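Local coordinates for thymine dioxygenase (Neurospora crassa, PDB 5C3O), which probably hydroxylates the methyl group of thymine as a non-haem iron dioxygenase that uses 2-oxoglutarate as co-substrate, at residues V8-L13 with Q241-T246; H216-S221 with T271-V276. All coordinates share one frame; numbering follows the deposited sequence.

Contact 1 of 2, residues V8-L13 with Q241-T246; sequences VNEDGL and QFIDAT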
loop_
_atom_site.group_PDB
_atom_site.type_symbol
_atom_site.label_atom_id
_atom_site.label_comp_id
_atom_site.label_asym_id
_atom_site.label_seq_id
_atom_site.Cartn_x
_atom_site.Cartn_y
_atom_site.Cartn_z
ATOM N N VAL A 8 3.348 -10.208 -12.947
ATOM C CA VAL A 8 3.460 -9.510 -14.218
ATOM C C VAL A 8 4.733 -9.974 -14.906
ATOM O O VAL A 8 5.788 -10.046 -14.280
ATOM C CB VAL A 8 3.532 -7.985 -14.029
ATOM C CG1 VAL A 8 3.665 -7.283 -15.376
ATOM C CG2 VAL A 8 2.305 -7.486 -13.283
ATOM N N ASN A 9 4.621 -10.299 -16.190
ATOM C CA ASN A 9 5.775 -10.655 -17.008
ATOM C C ASN A 9 5.531 -10.166 -18.431
ATOM O O ASN A 9 4.830 -10.816 -19.209
ATOM C CB ASN A 9 6.017 -12.169 -16.975
ATOM C CG ASN A 9 7.342 -12.570 -17.607
ATOM O OD1 ASN A 9 8.083 -11.733 -18.130
ATOM N ND2 ASN A 9 7.646 -13.861 -17.561
ATOM N N GLU A 10 6.099 -9.008 -18.758
ATOM C CA GLU A 10 5.814 -8.344 -20.027
ATOM C C GLU A 10 6.825 -7.234 -20.305
ATOM O O GLU A 10 7.102 -6.410 -19.431
ATOM C CB GLU A 10 4.401 -7.758 -19.991
ATOM C CG GLU A 10 3.894 -7.224 -21.318
ATOM C CD GLU A 10 2.441 -6.795 -21.245
ATOM O OE1 GLU A 10 2.142 -5.640 -21.615
ATOM O OE2 GLU A 10 1.598 -7.608 -20.805
ATOM N N ASP A 11 7.370 -7.228 -21.524
ATOM C CA ASP A 11 8.279 -6.175 -21.995
ATOM C C ASP A 11 9.524 -6.031 -21.113
ATOM O O ASP A 11 10.029 -4.926 -20.911
ATOM C CB ASP A 11 7.526 -4.840 -22.094
ATOM C CG ASP A 11 8.243 -3.821 -22.967
ATOM O OD1 ASP A 11 8.576 -4.147 -24.127
ATOM O OD2 ASP A 11 8.461 -2.686 -22.496
ATOM N N GLY A 12 10.014 -7.156 -20.595
ATOM C CA GLY A 12 11.164 -7.160 -19.688
ATOM C C GLY A 12 10.852 -6.775 -18.244
ATOM O O GLY A 12 11.754 -6.731 -17.407
ATOM N N LEU A 13 9.584 -6.493 -17.944
ATOM C CA LEU A 13 9.165 -6.156 -16.583
ATOM C C LEU A 13 8.660 -7.428 -15.915
ATOM O O LEU A 13 7.668 -8.016 -16.357
ATOM C CB LEU A 13 8.063 -5.092 -16.597
ATOM C CG LEU A 13 7.952 -4.142 -15.392
ATOM C CD1 LEU A 13 6.572 -3.503 -15.353
ATOM C CD2 LEU A 13 8.234 -4.830 -14.067
ATOM N N GLN A 241 7.802 1.465 -21.557
ATOM C CA GLN A 241 6.339 1.542 -21.677
ATOM C C GLN A 241 5.631 1.080 -20.401
ATOM O O GLN A 241 6.190 0.338 -19.594
ATOM C CB GLN A 241 5.821 0.771 -22.901
ATOM C CG GLN A 241 6.001 -0.744 -22.876
ATOM C CD GLN A 241 4.918 -1.489 -23.655
ATOM O OE1 GLN A 241 3.787 -1.016 -23.785
ATOM N NE2 GLN A 241 5.260 -2.666 -24.172
ATOM N N PHE A 242 4.391 1.527 -20.237
ATOM C CA PHE A 242 3.627 1.271 -19.024
ATOM C C PHE A 242 2.807 -0.011 -19.125
ATOM O O PHE A 242 1.881 -0.103 -19.928
ATOM C CB PHE A 242 2.735 2.472 -18.715
ATOM C CG PHE A 242 3.489 3.636 -18.149
ATOM C CD1 PHE A 242 4.175 4.506 -18.985
ATOM C CD2 PHE A 242 3.542 3.844 -16.776
ATOM C CE1 PHE A 242 4.886 5.576 -18.465
ATOM C CE2 PHE A 242 4.251 4.911 -16.249
ATOM C CZ PHE A 242 4.925 5.778 -17.095
ATOM N N ILE A 243 3.164 -0.996 -18.303
ATOM C CA ILE A 243 2.474 -2.285 -18.271
ATOM C C ILE A 243 1.465 -2.287 -17.129
ATOM O O ILE A 243 1.732 -1.747 -16.055
ATOM C CB ILE A 243 3.466 -3.460 -18.099
ATOM C CG1 ILE A 243 4.269 -3.676 -19.386
ATOM C CG2 ILE A 243 2.736 -4.757 -17.767
ATOM C CD1 ILE A 243 5.220 -2.554 -19.724
ATOM N N ASP A 244 0.317 -2.912 -17.370
ATOM C CA ASP A 244 -0.747 -2.997 -16.380
ATOM C C ASP A 244 -0.353 -3.914 -15.226
ATOM O O ASP A 244 0.116 -5.032 -15.444
ATOM C CB ASP A 244 -2.037 -3.517 -17.024
ATOM C CG ASP A 244 -2.612 -2.557 -18.052
ATOM O OD1 ASP A 244 -2.694 -1.344 -17.764
ATOM O OD2 ASP A 244 -2.992 -3.017 -19.149
ATOM N N ALA A 245 -0.539 -3.431 -14.002
ATOM C CA ALA A 245 -0.352 -4.252 -12.812
ATOM C C ALA A 245 -1.652 -4.995 -12.536
ATOM O O ALA A 245 -2.426 -4.611 -11.661
ATOM C CB ALA A 245 0.045 -3.390 -11.622
ATOM N N THR A 246 -1.878 -6.063 -13.298
ATOM C CA THR A 246 -3.125 -6.826 -13.244
ATOM C C THR A 246 -3.487 -7.239 -11.811
ATOM O O THR A 246 -2.681 -7.875 -11.130
ATOM C CB THR A 246 -3.039 -8.078 -14.149
ATOM O OG1 THR A 246 -2.998 -7.668 -15.522
ATOM C CG2 THR A 246 -4.238 -9.002 -13.947
#

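Contact 2 of 2, residues H216-S221 with T271-V276; sequences HTDYGS and TVHRVV. With CA (calcium ion), chain H.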
loop_
_atom_site.group_PDB
_atom_site.type_symbol
_atom_site.label_atom_id
_atom_site.label_comp_id
_atom_site.label_asym_id
_atom_site.label_seq_id
_atom_site.Cartn_x
_atom_site.Cartn_y
_atom_site.Cartn_z
ATOM N N HIS A 216 4.828 9.026 -11.616
ATOM C CA HIS A 216 5.614 9.420 -10.453
ATOM C C HIS A 216 6.304 8.230 -9.783
ATOM O O HIS A 216 5.980 7.067 -10.049
ATOM C CB HIS A 216 4.708 10.106 -9.428
ATOM C CG HIS A 216 3.763 9.168 -8.743
ATOM N ND1 HIS A 216 2.754 8.505 -9.409
ATOM C CD2 HIS A 216 3.688 8.768 -7.452
ATOM C CE1 HIS A 216 2.092 7.744 -8.556
ATOM N NE2 HIS A 216 2.640 7.884 -7.363
ATOM N N THR A 217 7.265 8.547 -8.922
ATOM C CA THR A 217 7.803 7.597 -7.962
ATOM C C THR A 217 7.306 8.037 -6.602
ATOM O O THR A 217 7.107 9.233 -6.371
ATOM C CB THR A 217 9.345 7.584 -7.937
ATOM O OG1 THR A 217 9.838 8.815 -7.398
ATOM C CG2 THR A 217 9.919 7.361 -9.322
ATOM N N ASP A 218 7.098 7.077 -5.707
ATOM C CA ASP A 218 6.702 7.393 -4.341
ATOM C C ASP A 218 7.892 7.911 -3.534
ATOM O O ASP A 218 9.049 7.617 -3.839
ATOM C CB ASP A 218 6.103 6.169 -3.651
ATOM C CG ASP A 218 4.797 5.721 -4.276
ATOM O OD1 ASP A 218 4.291 6.396 -5.202
ATOM O OD2 ASP A 218 4.267 4.685 -3.831
ATOM N N TYR A 219 7.575 8.667 -2.492
ATOM C CA TYR A 219 8.559 9.369 -1.678
ATOM C C TYR A 219 9.146 8.492 -0.562
ATOM O O TYR A 219 10.340 8.583 -0.259
ATOM C CB TYR A 219 7.884 10.620 -1.085
ATOM C CG TYR A 219 8.694 11.420 -0.082
ATOM C CD1 TYR A 219 8.764 11.031 1.258
ATOM C CD2 TYR A 219 9.353 12.589 -0.458
ATOM C CE1 TYR A 219 9.488 11.764 2.185
ATOM C CE2 TYR A 219 10.080 13.331 0.462
ATOM C CZ TYR A 219 10.144 12.915 1.782
ATOM O OH TYR A 219 10.864 13.648 2.700
ATOM N N GLY A 220 8.312 7.648 0.045
ATOM C CA GLY A 220 8.673 6.967 1.293
ATOM C C GLY A 220 9.493 5.695 1.148
ATOM O O GLY A 220 10.202 5.505 0.168
ATOM N N SER A 221 9.386 4.826 2.150
ATOM C CA SER A 221 10.105 3.562 2.182
ATOM C C SER A 221 9.407 2.529 1.307
ATOM O O SER A 221 9.938 2.111 0.282
ATOM C CB SER A 221 10.217 3.063 3.621
ATOM O OG SER A 221 8.947 3.048 4.255
ATOM N N THR A 271 10.549 2.760 -8.675
ATOM C CA THR A 271 10.140 2.667 -10.074
ATOM C C THR A 271 8.959 3.586 -10.406
ATOM O O THR A 271 7.996 3.690 -9.642
ATOM C CB THR A 271 9.778 1.212 -10.428
ATOM O OG1 THR A 271 10.912 0.366 -10.193
ATOM C CG2 THR A 271 9.360 1.081 -11.887
ATOM N N VAL A 272 9.049 4.240 -11.563
ATOM C CA VAL A 272 8.005 5.137 -12.054
ATOM C C VAL A 272 6.740 4.333 -12.346
ATOM O O VAL A 272 6.802 3.241 -12.908
ATOM C CB VAL A 272 8.455 5.881 -13.333
ATOM C CG1 VAL A 272 7.315 6.706 -13.924
ATOM C CG2 VAL A 272 9.658 6.773 -13.040
ATOM N N HIS A 273 5.597 4.873 -11.945
ATOM C CA HIS A 273 4.316 4.213 -12.168
ATOM C C HIS A 273 3.190 5.250 -12.195
ATOM O O HIS A 273 3.424 6.429 -11.935
ATOM C CB HIS A 273 4.069 3.166 -11.076
ATOM C CG HIS A 273 3.976 3.742 -9.702
ATOM N ND1 HIS A 273 5.075 4.199 -9.008
ATOM C CD2 HIS A 273 2.911 3.937 -8.891
ATOM C CE1 HIS A 273 4.692 4.653 -7.829
ATOM N NE2 HIS A 273 3.382 4.511 -7.735
ATOM N N ARG A 274 1.976 4.812 -12.516
ATOM C CA ARG A 274 0.828 5.722 -12.595
ATOM C C ARG A 274 -0.483 4.954 -12.503
ATOM O O ARG A 274 -0.533 3.765 -12.825
ATOM C CB ARG A 274 0.861 6.510 -13.911
ATOM C CG ARG A 274 0.547 5.662 -15.137
ATOM C CD ARG A 274 0.818 6.383 -16.445
ATOM N NE ARG A 274 0.515 5.521 -17.587
ATOM C CZ ARG A 274 0.763 5.824 -18.862
ATOM N NH1 ARG A 274 1.328 6.985 -19.188
ATOM N NH2 ARG A 274 0.446 4.957 -19.818
ATOM N N VAL A 275 -1.539 5.641 -12.072
ATOM C CA VAL A 275 -2.883 5.054 -12.052
ATOM C C VAL A 275 -3.703 5.580 -13.228
ATOM O O VAL A 275 -3.591 6.745 -13.616
ATOM C CB VAL A 275 -3.628 5.283 -10.711
ATOM C CG1 VAL A 275 -2.836 4.683 -9.556
ATOM C CG2 VAL A 275 -3.920 6.759 -10.465
ATOM N N VAL A 276 -4.531 4.701 -13.781
ATOM C CA VAL A 276 -5.227 4.942 -15.038
ATOM C C VAL A 276 -6.637 4.360 -14.947
ATOM O O VAL A 276 -6.868 3.396 -14.214
ATOM C CB VAL A 276 -4.427 4.304 -16.205
ATOM C CG1 VAL A 276 -5.310 3.929 -17.387
ATOM C CG2 VAL A 276 -3.303 5.232 -16.641
HETATM CA CA CA H . 2.410 5.816 -6.236
HETATM O O HOH W 1 8.180 4.325 -6.602
HETATM O O HOH W 2 1.865 3.558 -5.466
HETATM O O HOH W 3 0.381 4.998 -7.069
#

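Contact 1 of 2, residues V8-L13 with Q241-T246
Strands 8-10 and 242-244 pass 8.4 Å apart at 136°, too far for sheet pairing, and V8 and E10 face A245 and I243 across a gap bridged by side chains. I243 is the central residue, touching V8, E10, D11 and L13. With its CG1 anti to the carbonyl carbon (chi1 -72°), the two branches diverge: CG2 meets V8 CG1 at 3.6 Å, while CD1 lies 4.0 Å from D11 CB. The other V8 methyl, CG2, rests 3.9 Å from the carbonyl oxygen D244 O. L13 slips past I243 in the opposite direction, with CD1 4.1 Å from I243 CB, and the extended chain of E10 runs obliquely over I243, its carboxylate oxygen OE1 3.7 Å from I243 CG1. E10 to L13 form the type I' turn of a β-hairpin that joins strands 8-10 and 13-19 at the margin of the main sheet of the double-stranded β-helix; strand 242-244 edges a smaller three-stranded sheet. On this turn, the carboxylate of D11 crosses the Q241 amide with planes 80° apart, and its OD2 lies 3.2 Å from Q241 CG while accepting a hydrogen bond from S237 OG. Replacing D11 by an alanine would probably deprive the S237 hydroxyl of this acceptor and open a gap beside Q241 CG.

Contact 2 of 2, residues H216-S221 with T271-V276
The imidazoles of H216 and H273 meet obliquely, their planes at 46°: CE1 of H273 sits 3.8 Å above one face of H216, offset toward the rim, while H216 ND1 lies over one face of H273. At the edge of the H273 ring, near its plane, are D218 CG, T271 O and a metal-bound water. The D218 carboxylate thus approaches that ring at its rim, with OD1 3.2 Å from H273 CE1. All three side chains converge on one calcium ion, bound by H216 NE2 at 2.4 Å, D218 OD1 at 2.2 Å and H273 NE2 at 2.2 Å, with two waters completing the observed ligands. This is the HxD...H facial triad of 2-oxoglutarate-dependent oxygenases, with calcium where iron would be expected. CG of H273, between its backbone N and carbonyl carbon (chi1 62°), turns the ring toward the metal. Second-shell bonds fix the rings: H273 ND1 donates to T271 O (3.0 Å) in the carbonyl plane, and H216 ND1 pairs with G214 O. D218 OD2, not a metal ligand, takes hydrogen bonds from one metal-bound water and N255 ND2 and also pairs with T223 OG1. Two backbone bonds, H216 N to H273 O and, at 2.9 Å, H273 N to H216 O, make a single antiparallel bridge. Beside it, T217 CG2 packs on V272 CG2 at 3.8 Å. H216-S221 belongs to the loop leading into strand 222-227, tied through T217 OG1 to D258 at the start of helix 258-263; H273 lies on edge strand 273-275, its ring edge-to-face with F47 of strand 47-51 and against L233 of strand 233-236.

How the contacts relate
Contact 1 and contact 2 have centres about 15 Å apart, and one segment of each lies at an outer edge of the same three-stranded sheet, strands 242-244 and 273-275 flanking 233-236. They meet at F242, whose ring forms a cation-pi pair with R274 and whose CZ lies 4.1 Å from V272 CG1. Q234 of the central strand ties both edges, bonding D244 OD1 through NE2 and R274 NE through OE1. Contact 2 holds the metal site, the side chain of H216 being about 7 Å from that of R192, a 2-oxoglutarate-binding residue. Contact 1 stands further out, the side chain of A245 about 11 Å from the calcium, and joins the N-terminal hairpin to this sheet.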